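Local coordinates for protein CDP-4-keto-6-deoxy-D-glucose-3-dehydrase (Yersinia pseudotuberculosis, PDB 3BB8) that probably acts as the pyridoxal-phosphate-dependent 3-dehydrase that removes the 3-hydroxyl of CDP-4-keto-6-deoxy-D-glucose during dideoxysugar biosynthesis for lipopolysaccharide, at residues V116-I128 and L376-V390. The protein carries 1 engineered substitution. Residues are numbered along the deposited sequence; the frame is centred on the assembly and turned at random.
Sequences VAAGFPTTVNPTI and LFAGNLTRQPYFHDV. With PLP (pyridoxal-5'-phosphate), chain C.
Ala117 and Leu381 bring the backbones of 116-128 and 376-390 within 4.9 Å, CA to CA, in this aspartate aminotransferase fold, and the two segments reach the cofactor at Phe120 and Phe377. The first segment leaves strand 112-115 of the large sheet and enters helix 121-129, while the second belongs to the loop before strand 393-394. Two backbone bonds join them: Leu381 N gives an almost straight bond to Ala117 O, and Ala378 N, in the type II' turn Leu376 to Gly379, reaches Gly119 O at a longer 3.3 Å. Between them, the CA-H of Ala118 points at Gly379 O.

The case illustrates how a distant loop can help shape a coenzyme pocket. The Phe120 ring lies against pyridoxal phosphate on one face and has Pro121 CD over the opposite face, a placement set by chi1 of -167°, which swings CG away from the backbone N. The same ring turns its edge to Phe377, CD1 standing over that ring's face 3.8 Å from Phe377 CG; the pair is T-shaped, planes at 88°. Trp247 of the second subunit also meets Phe120, and Phe377 O accepts a hydrogen bond from that subunit's Tyr276.

Farther along, Leu381 presses CD1 against Val124 CG2 and sets CD2 beside Pro121 CA. Ile128 CD1 lies 3.8 Å from Phe387 CZ and meets Val390 CG1 crosswise at 3.6 Å, at the partly exposed end of an otherwise buried contact. The amide of Asn125 is held at both ends: ND2 bonds to Gly286 O of the second subunit, and Tyr386 OH, on a ring turned 85° from the amide, donates to Asn125 OD1 at 2.7 Å, in the carbonyl plane and on a lone pair.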
ATOM      1  N   VAL A 116       4.640 -23.093  -4.723  1.00 34.10           N
ATOM      2  CA  VAL A 116       5.821 -23.526  -5.468  1.00 33.51           C
ATOM      3  C   VAL A 116       6.939 -22.511  -5.281  1.00 34.64           C
ATOM      4  O   VAL A 116       6.677 -21.351  -4.960  1.00 36.30           O
ATOM      5  CB  VAL A 116       5.518 -23.702  -6.978  1.00 32.00           C
ATOM      6  CG1 VAL A 116       4.427 -24.751  -7.160  1.00 31.92           C
ATOM      7  CG2 VAL A 116       5.096 -22.376  -7.604  1.00 32.90           C
ATOM      8  N   ALA A 117       8.184 -22.952  -5.457  1.00 34.56           N
ATOM      9  CA  ALA A 117       9.337 -22.073  -5.297  1.00 33.38           C
ATOM     10  C   ALA A 117       9.711 -21.336  -6.591  1.00 34.36           C
ATOM     11  O   ALA A 117      10.493 -20.378  -6.578  1.00 34.12           O
ATOM     12  CB  ALA A 117      10.522 -22.872  -4.781  1.00 34.83           C
ATOM     13  N   ALA A 118       9.156 -21.775  -7.711  1.00 33.17           N
ATOM     14  CA  ALA A 118       9.437 -21.116  -8.977  1.00 35.05           C
ATOM     15  C   ALA A 118       8.374 -20.048  -9.212  1.00 35.05           C
ATOM     16  O   ALA A 118       7.449 -20.249  -9.991  1.00 36.93           O
ATOM     17  CB  ALA A 118       9.432 -22.131 -10.121  1.00 34.95           C
ATOM     18  N   GLY A 119       8.497 -18.915  -8.536  1.00 33.72           N
ATOM     19  CA  GLY A 119       7.510 -17.870  -8.716  1.00 33.71           C
ATOM     20  C   GLY A 119       7.949 -16.479  -8.305  1.00 32.55           C
ATOM     21  O   GLY A 119       9.134 -16.134  -8.339  1.00 32.54           O
ATOM     22  N   PHE A 120       6.975 -15.666  -7.923  1.00 29.98           N
ATOM     23  CA  PHE A 120       7.252 -14.302  -7.512  1.00 28.03           C
ATOM     24  C   PHE A 120       7.228 -14.235  -5.987  1.00 26.57           C
ATOM     25  O   PHE A 120       6.372 -14.850  -5.350  1.00 25.88           O
ATOM     26  CB  PHE A 120       6.208 -13.353  -8.100  1.00 28.87           C
ATOM     27  CG  PHE A 120       6.590 -11.914  -7.982  1.00 30.34           C
ATOM     28  CD1 PHE A 120       7.596 -11.390  -8.784  1.00 28.82           C
ATOM     29  CD2 PHE A 120       6.016 -11.103  -7.006  1.00 27.98           C
ATOM     30  CE1 PHE A 120       8.036 -10.079  -8.615  1.00 29.71           C
ATOM     31  CE2 PHE A 120       6.451  -9.794  -6.829  1.00 28.26           C
ATOM     32  CZ  PHE A 120       7.463  -9.284  -7.634  1.00 29.21           C
ATOM     33  N   PRO A 121       8.180 -13.501  -5.383  1.00 27.84           N
ATOM     34  CA  PRO A 121       8.271 -13.362  -3.926  1.00 29.92           C
ATOM     35  C   PRO A 121       6.994 -13.061  -3.136  1.00 28.24           C
ATOM     36  O   PRO A 121       6.675 -13.779  -2.197  1.00 26.81           O
ATOM     37  CB  PRO A 121       9.357 -12.286  -3.740  1.00 29.12           C
ATOM     38  CG  PRO A 121       9.472 -11.634  -5.081  1.00 30.79           C
ATOM     39  CD  PRO A 121       9.272 -12.761  -6.031  1.00 29.21           C
ATOM     40  N   THR A 122       6.250 -12.032  -3.529  1.00 30.26           N
ATOM     41  CA  THR A 122       5.041 -11.671  -2.793  1.00 29.84           C
ATOM     42  C   THR A 122       3.857 -12.648  -2.908  1.00 31.35           C
ATOM     43  O   THR A 122       2.802 -12.445  -2.296  1.00 30.57           O
ATOM     44  CB  THR A 122       4.606 -10.240  -3.139  1.00 30.23           C
ATOM     45  OG1 THR A 122       4.312 -10.131  -4.535  1.00 27.38           O
ATOM     46  CG2 THR A 122       5.731  -9.270  -2.790  1.00 30.44           C
ATOM     47  N   THR A 123       4.034 -13.715  -3.678  1.00 30.65           N
ATOM     48  CA  THR A 123       2.989 -14.741  -3.789  1.00 29.22           C
ATOM     49  C   THR A 123       3.102 -15.575  -2.515  1.00 26.57           C
ATOM     50  O   THR A 123       2.109 -16.052  -1.967  1.00 25.88           O
ATOM     51  CB  THR A 123       3.236 -15.682  -4.991  1.00 29.55           C
ATOM     52  OG1 THR A 123       3.014 -14.962  -6.202  1.00 29.54           O
ATOM     53  CG2 THR A 123       2.310 -16.910  -4.944  1.00 28.07           C
ATOM     54  N   VAL A 124       4.337 -15.705  -2.039  1.00 26.92           N
ATOM     55  CA  VAL A 124       4.654 -16.511  -0.862  1.00 25.05           C
ATOM     56  C   VAL A 124       4.876 -15.734   0.437  1.00 26.26           C
ATOM     57  O   VAL A 124       4.553 -16.237   1.520  1.00 28.27           O
ATOM     58  CB  VAL A 124       5.913 -17.385  -1.150  1.00 25.20           C
ATOM     59  CG1 VAL A 124       6.318 -18.190   0.079  1.00 19.50           C
ATOM     60  CG2 VAL A 124       5.623 -18.335  -2.319  1.00 27.71           C
ATOM     61  N   ASN A 125       5.412 -14.517   0.343  1.00 22.77           N
ATOM     62  CA  ASN A 125       5.690 -13.740   1.544  1.00 24.07           C
ATOM     63  C   ASN A 125       4.532 -13.581   2.535  1.00 23.78           C
ATOM     64  O   ASN A 125       4.732 -13.713   3.741  1.00 25.81           O
ATOM     65  CB  ASN A 125       6.258 -12.363   1.161  1.00 24.00           C
ATOM     66  CG  ASN A 125       7.606 -12.469   0.450  1.00 25.04           C
ATOM     67  OD1 ASN A 125       8.182 -13.567   0.333  1.00 24.27           O
ATOM     68  ND2 ASN A 125       8.125 -11.335  -0.009  1.00 18.31           N
ATOM     69  N   PRO A 126       3.309 -13.304   2.046  1.00 24.05           N
ATOM     70  CA  PRO A 126       2.186 -13.143   2.978  1.00 25.46           C
ATOM     71  C   PRO A 126       2.080 -14.321   3.948  1.00 27.17           C
ATOM     72  O   PRO A 126       1.803 -14.135   5.127  1.00 27.89           O
ATOM     73  CB  PRO A 126       0.975 -13.027   2.048  1.00 25.83           C
ATOM     74  CG  PRO A 126       1.561 -12.345   0.826  1.00 21.64           C
ATOM     75  CD  PRO A 126       2.869 -13.113   0.653  1.00 23.58           C
ATOM     76  N   THR A 127       2.309 -15.531   3.444  1.00 29.28           N
ATOM     77  CA  THR A 127       2.260 -16.735   4.270  1.00 29.97           C
ATOM     78  C   THR A 127       3.251 -16.614   5.414  1.00 29.83           C
ATOM     79  O   THR A 127       2.908 -16.839   6.571  1.00 32.11           O
ATOM     80  CB  THR A 127       2.613 -17.995   3.447  1.00 29.94           C
ATOM     81  OG1 THR A 127       1.513 -18.329   2.592  1.00 30.28           O
ATOM     82  CG2 THR A 127       2.923 -19.168   4.358  1.00 27.37           C
ATOM     83  N   ILE A 128       4.483 -16.257   5.078  1.00 29.95           N
ATOM     84  CA  ILE A 128       5.547 -16.094   6.064  1.00 29.55           C
ATOM     85  C   ILE A 128       5.289 -14.903   7.000  1.00 30.90           C
ATOM     86  O   ILE A 128       5.573 -14.959   8.203  1.00 27.99           O
ATOM     87  CB  ILE A 128       6.910 -15.860   5.360  1.00 28.65           C
ATOM     88  CG1 ILE A 128       7.229 -17.037   4.435  1.00 28.01           C
ATOM     89  CG2 ILE A 128       8.002 -15.657   6.389  1.00 27.19           C
ATOM     90  CD1 ILE A 128       8.408 -16.813   3.527  1.00 29.06           C
ATOM     91  N   LEU A 376      12.834 -15.799 -14.884  1.00 31.13           N
ATOM     92  CA  LEU A 376      11.529 -16.119 -14.318  1.00 31.21           C
ATOM     93  C   LEU A 376      11.399 -15.724 -12.840  1.00 31.97           C
ATOM     94  O   LEU A 376      11.202 -16.572 -11.959  1.00 30.83           O
ATOM     95  CB  LEU A 376      11.226 -17.618 -14.508  1.00 31.27           C
ATOM     96  CG  LEU A 376       9.763 -18.046 -14.311  1.00 34.25           C
ATOM     97  CD1 LEU A 376       8.877 -17.159 -15.134  1.00 35.61           C
ATOM     98  CD2 LEU A 376       9.560 -19.494 -14.721  1.00 35.91           C
ATOM     99  N   PHE A 377      11.525 -14.421 -12.594  1.00 31.93           N
ATOM    100  CA  PHE A 377      11.424 -13.842 -11.259  1.00 33.18           C
ATOM    101  C   PHE A 377      12.459 -14.483 -10.338  1.00 34.33           C
ATOM    102  O   PHE A 377      13.612 -14.649 -10.724  1.00 36.60           O
ATOM    103  CB  PHE A 377      10.010 -14.020 -10.694  1.00 32.99           C
ATOM    104  CG  PHE A 377       8.928 -13.495 -11.607  1.00 32.87           C
ATOM    105  CD1 PHE A 377       9.043 -12.234 -12.196  1.00 32.81           C
ATOM    106  CD2 PHE A 377       7.816 -14.276 -11.917  1.00 35.93           C
ATOM    107  CE1 PHE A 377       8.068 -11.761 -13.088  1.00 34.60           C
ATOM    108  CE2 PHE A 377       6.830 -13.812 -12.810  1.00 35.44           C
ATOM    109  CZ  PHE A 377       6.961 -12.554 -13.395  1.00 35.29           C
ATOM    110  N   ALA A 378      12.061 -14.852  -9.128  1.00 33.92           N
ATOM    111  CA  ALA A 378      13.008 -15.448  -8.184  1.00 35.19           C
ATOM    112  C   ALA A 378      13.702 -16.756  -8.595  1.00 35.27           C
ATOM    113  O   ALA A 378      14.640 -17.199  -7.926  1.00 35.07           O
ATOM    114  CB  ALA A 378      12.317 -15.628  -6.824  1.00 33.46           C
ATOM    115  N   GLY A 379      13.255 -17.371  -9.687  1.00 35.10           N
ATOM    116  CA  GLY A 379      13.860 -18.623 -10.115  1.00 33.15           C
ATOM    117  C   GLY A 379      13.536 -19.715  -9.115  1.00 33.02           C
ATOM    118  O   GLY A 379      12.665 -20.548  -9.349  1.00 32.88           O
ATOM    119  N   ASN A 380      14.260 -19.728  -8.002  1.00 31.46           N
ATOM    120  CA  ASN A 380      14.013 -20.694  -6.940  1.00 32.13           C
ATOM    121  C   ASN A 380      14.062 -19.915  -5.630  1.00 31.29           C
ATOM    122  O   ASN A 380      15.143 -19.588  -5.130  1.00 30.83           O
ATOM    123  CB  ASN A 380      15.067 -21.800  -6.925  1.00 33.26           C
ATOM    124  CG  ASN A 380      14.802 -22.842  -5.843  1.00 35.45           C
ATOM    125  OD1 ASN A 380      15.368 -23.940  -5.871  1.00 39.15           O
ATOM    126  ND2 ASN A 380      13.945 -22.505  -4.884  1.00 34.56           N
ATOM    127  N   LEU A 381      12.884 -19.623  -5.090  1.00 29.07           N
ATOM    128  CA  LEU A 381      12.767 -18.859  -3.857  1.00 29.72           C
ATOM    129  C   LEU A 381      13.649 -19.367  -2.721  1.00 28.50           C
ATOM    130  O   LEU A 381      14.287 -18.570  -2.041  1.00 29.21           O
ATOM    131  CB  LEU A 381      11.299 -18.805  -3.410  1.00 28.99           C
ATOM    132  CG  LEU A 381      10.450 -17.819  -4.215  1.00 28.71           C
ATOM    133  CD1 LEU A 381       8.982 -18.076  -3.988  1.00 29.14           C
ATOM    134  CD2 LEU A 381      10.831 -16.392  -3.831  1.00 29.21           C
ATOM    135  N   THR A 382      13.706 -20.680  -2.527  1.00 27.66           N
ATOM    136  CA  THR A 382      14.521 -21.234  -1.454  1.00 30.70           C
ATOM    137  C   THR A 382      16.002 -20.914  -1.585  1.00 32.27           C
ATOM    138  O   THR A 382      16.744 -21.052  -0.616  1.00 34.12           O
ATOM    139  CB  THR A 382      14.370 -22.760  -1.341  1.00 31.41           C
ATOM    140  OG1 THR A 382      14.801 -23.382  -2.559  1.00 36.01           O
ATOM    141  CG2 THR A 382      12.930 -23.127  -1.063  1.00 29.34           C
ATOM    142  N   ARG A 383      16.436 -20.485  -2.771  1.00 32.48           N
ATOM    143  CA  ARG A 383      17.840 -20.132  -2.983  1.00 32.70           C
ATOM    144  C   ARG A 383      18.071 -18.625  -2.971  1.00 32.11           C
ATOM    145  O   ARG A 383      19.176 -18.151  -3.259  1.00 32.50           O
ATOM    146  CB  ARG A 383      18.354 -20.702  -4.312  1.00 33.68           C
ATOM    147  CG  ARG A 383      18.352 -22.214  -4.388  1.00 36.73           C
ATOM    148  CD  ARG A 383      18.933 -22.693  -5.710  1.00 39.10           C
ATOM    149  NE  ARG A 383      18.919 -24.148  -5.784  1.00 40.83           N
ATOM    150  CZ  ARG A 383      19.795 -24.938  -5.173  1.00 41.98           C
ATOM    151  NH1 ARG A 383      20.770 -24.411  -4.445  1.00 40.04           N
ATOM    152  NH2 ARG A 383      19.682 -26.258  -5.277  1.00 41.39           N
ATOM    153  N   GLN A 384      17.031 -17.863  -2.667  1.00 31.06           N
ATOM    154  CA  GLN A 384      17.169 -16.416  -2.623  1.00 30.82           C
ATOM    155  C   GLN A 384      17.758 -16.056  -1.279  1.00 29.77           C
ATOM    156  O   GLN A 384      17.437 -16.681  -0.274  1.00 30.47           O
ATOM    157  CB  GLN A 384      15.806 -15.738  -2.802  1.00 30.88           C
ATOM    158  CG  GLN A 384      15.310 -15.737  -4.237  1.00 30.22           C
ATOM    159  CD  GLN A 384      16.015 -14.712  -5.093  1.00 31.33           C
ATOM    160  OE1 GLN A 384      16.031 -14.816  -6.318  1.00 36.99           O
ATOM    161  NE2 GLN A 384      16.582 -13.700  -4.459  1.00 30.91           N
ATOM    162  N   PRO A 385      18.632 -15.044  -1.237  1.00 30.18           N
ATOM    163  CA  PRO A 385      19.240 -14.646   0.029  1.00 30.38           C
ATOM    164  C   PRO A 385      18.294 -14.395   1.193  1.00 32.72           C
ATOM    165  O   PRO A 385      18.634 -14.745   2.320  1.00 32.79           O
ATOM    166  CB  PRO A 385      20.067 -13.406  -0.337  1.00 29.50           C
ATOM    167  CG  PRO A 385      19.585 -12.996  -1.664  1.00 29.98           C
ATOM    168  CD  PRO A 385      19.199 -14.275  -2.351  1.00 30.74           C
ATOM    169  N   TYR A 386      17.108 -13.820   0.955  1.00 31.90           N
ATOM    170  CA  TYR A 386      16.213 -13.560   2.094  1.00 30.51           C
ATOM    171  C   TYR A 386      15.585 -14.820   2.637  1.00 30.04           C
ATOM    172  O   TYR A 386      14.955 -14.789   3.684  1.00 30.58           O
ATOM    173  CB  TYR A 386      15.106 -12.535   1.759  1.00 31.29           C
ATOM    174  CG  TYR A 386      13.869 -13.074   1.045  1.00 30.09           C
ATOM    175  CD1 TYR A 386      13.852 -13.242  -0.349  1.00 29.52           C
ATOM    176  CD2 TYR A 386      12.702 -13.363   1.757  1.00 27.54           C
ATOM    177  CE1 TYR A 386      12.696 -13.675  -1.019  1.00 28.31           C
ATOM    178  CE2 TYR A 386      11.535 -13.798   1.100  1.00 30.19           C
ATOM    179  CZ  TYR A 386      11.538 -13.947  -0.289  1.00 30.52           C
ATOM    180  OH  TYR A 386      10.386 -14.337  -0.945  1.00 28.49           O
ATOM    181  N   PHE A 387      15.753 -15.937   1.936  1.00 29.36           N
ATOM    182  CA  PHE A 387      15.185 -17.195   2.425  1.00 31.98           C
ATOM    183  C   PHE A 387      16.170 -17.968   3.307  1.00 33.88           C
ATOM    184  O   PHE A 387      15.877 -19.077   3.746  1.00 34.31           O
ATOM    185  CB  PHE A 387      14.761 -18.091   1.260  1.00 29.21           C
ATOM    186  CG  PHE A 387      13.276 -18.251   1.130  1.00 30.33           C
ATOM    187  CD1 PHE A 387      12.501 -17.251   0.537  1.00 29.75           C
ATOM    188  CD2 PHE A 387      12.646 -19.399   1.608  1.00 28.56           C
ATOM    189  CE1 PHE A 387      11.108 -17.397   0.419  1.00 27.38           C
ATOM    190  CE2 PHE A 387      11.262 -19.561   1.499  1.00 28.62           C
ATOM    191  CZ  PHE A 387      10.488 -18.555   0.899  1.00 28.99           C
ATOM    192  N   HIS A 388      17.328 -17.371   3.569  1.00 37.00           N
ATOM    193  CA  HIS A 388      18.364 -18.016   4.368  1.00 42.77           C
ATOM    194  C   HIS A 388      17.898 -18.611   5.687  1.00 44.36           C
ATOM    195  O   HIS A 388      18.286 -19.725   6.027  1.00 45.35           O
ATOM    196  CB  HIS A 388      19.509 -17.035   4.633  1.00 47.18           C
ATOM    197  CG  HIS A 388      20.694 -17.654   5.309  1.00 53.82           C
ATOM    198  ND1 HIS A 388      20.685 -18.035   6.634  1.00 57.02           N
ATOM    199  CD2 HIS A 388      21.930 -17.958   4.841  1.00 55.38           C
ATOM    200  CE1 HIS A 388      21.862 -18.544   6.955  1.00 57.04           C
ATOM    201  NE2 HIS A 388      22.635 -18.509   5.884  1.00 56.72           N
ATOM    202  N   ASP A 389      17.063 -17.885   6.427  1.00 46.23           N
ATOM    203  CA  ASP A 389      16.587 -18.369   7.720  1.00 47.11           C
ATOM    204  C   ASP A 389      15.090 -18.625   7.836  1.00 46.71           C
ATOM    205  O   ASP A 389      14.606 -18.984   8.903  1.00 46.88           O
ATOM    206  CB  ASP A 389      17.017 -17.396   8.818  1.00 51.06           C
ATOM    207  CG  ASP A 389      18.505 -17.457   9.094  1.00 53.32           C
ATOM    208  OD1 ASP A 389      19.136 -16.381   9.200  1.00 56.36           O
ATOM    209  OD2 ASP A 389      19.039 -18.584   9.210  1.00 53.83           O
ATOM    210  N   VAL A 390      14.355 -18.439   6.747  1.00 45.58           N
ATOM    211  CA  VAL A 390      12.915 -18.668   6.759  1.00 44.69           C
ATOM    212  C   VAL A 390      12.577 -20.133   7.051  1.00 44.64           C
ATOM    213  O   VAL A 390      13.279 -21.041   6.622  1.00 43.45           O
ATOM    214  CB  VAL A 390      12.285 -18.278   5.401  1.00 44.43           C
ATOM    215  CG1 VAL A 390      10.822 -18.695   5.356  1.00 43.25           C
ATOM    216  CG2 VAL A 390      12.420 -16.781   5.184  1.00 45.12           C
TER
HETATM  217  N1  PLP C 500       2.623 -12.126  -8.178  1.00 36.22           N
HETATM  218  C2  PLP C 500       3.075 -12.234  -9.483  1.00 38.72           C
HETATM  219  C2A PLP C 500       3.146 -13.628 -10.092  1.00 34.87           C
HETATM  220  C3  PLP C 500       3.451 -11.062 -10.204  1.00 37.58           C
HETATM  221  O3  PLP C 500       3.901 -11.122 -11.476  1.00 42.26           O
HETATM  222  C4  PLP C 500       3.353  -9.751  -9.568  1.00 38.87           C
HETATM  223  C4A PLP C 500       3.749  -8.493 -10.416  1.00 40.82           C
HETATM  224  C5  PLP C 500       2.889  -9.708  -8.213  1.00 36.77           C
HETATM  225  C6  PLP C 500       2.527 -10.941  -7.545  1.00 36.10           C
HETATM  226  C5A PLP C 500       2.710  -8.488  -7.361  1.00 33.12           C
HETATM  227  O4P PLP C 500       2.307  -7.386  -8.043  1.00 28.67           O
HETATM  228  P   PLP C 500       2.872  -5.897  -7.824  1.00 28.86           P
HETATM  229  O1P PLP C 500       1.825  -4.974  -8.411  1.00 27.71           O
HETATM  230  O2P PLP C 500       4.269  -5.843  -8.680  1.00 30.42           O
HETATM  231  O3P PLP C 500       3.131  -5.644  -6.335  1.00 26.52           O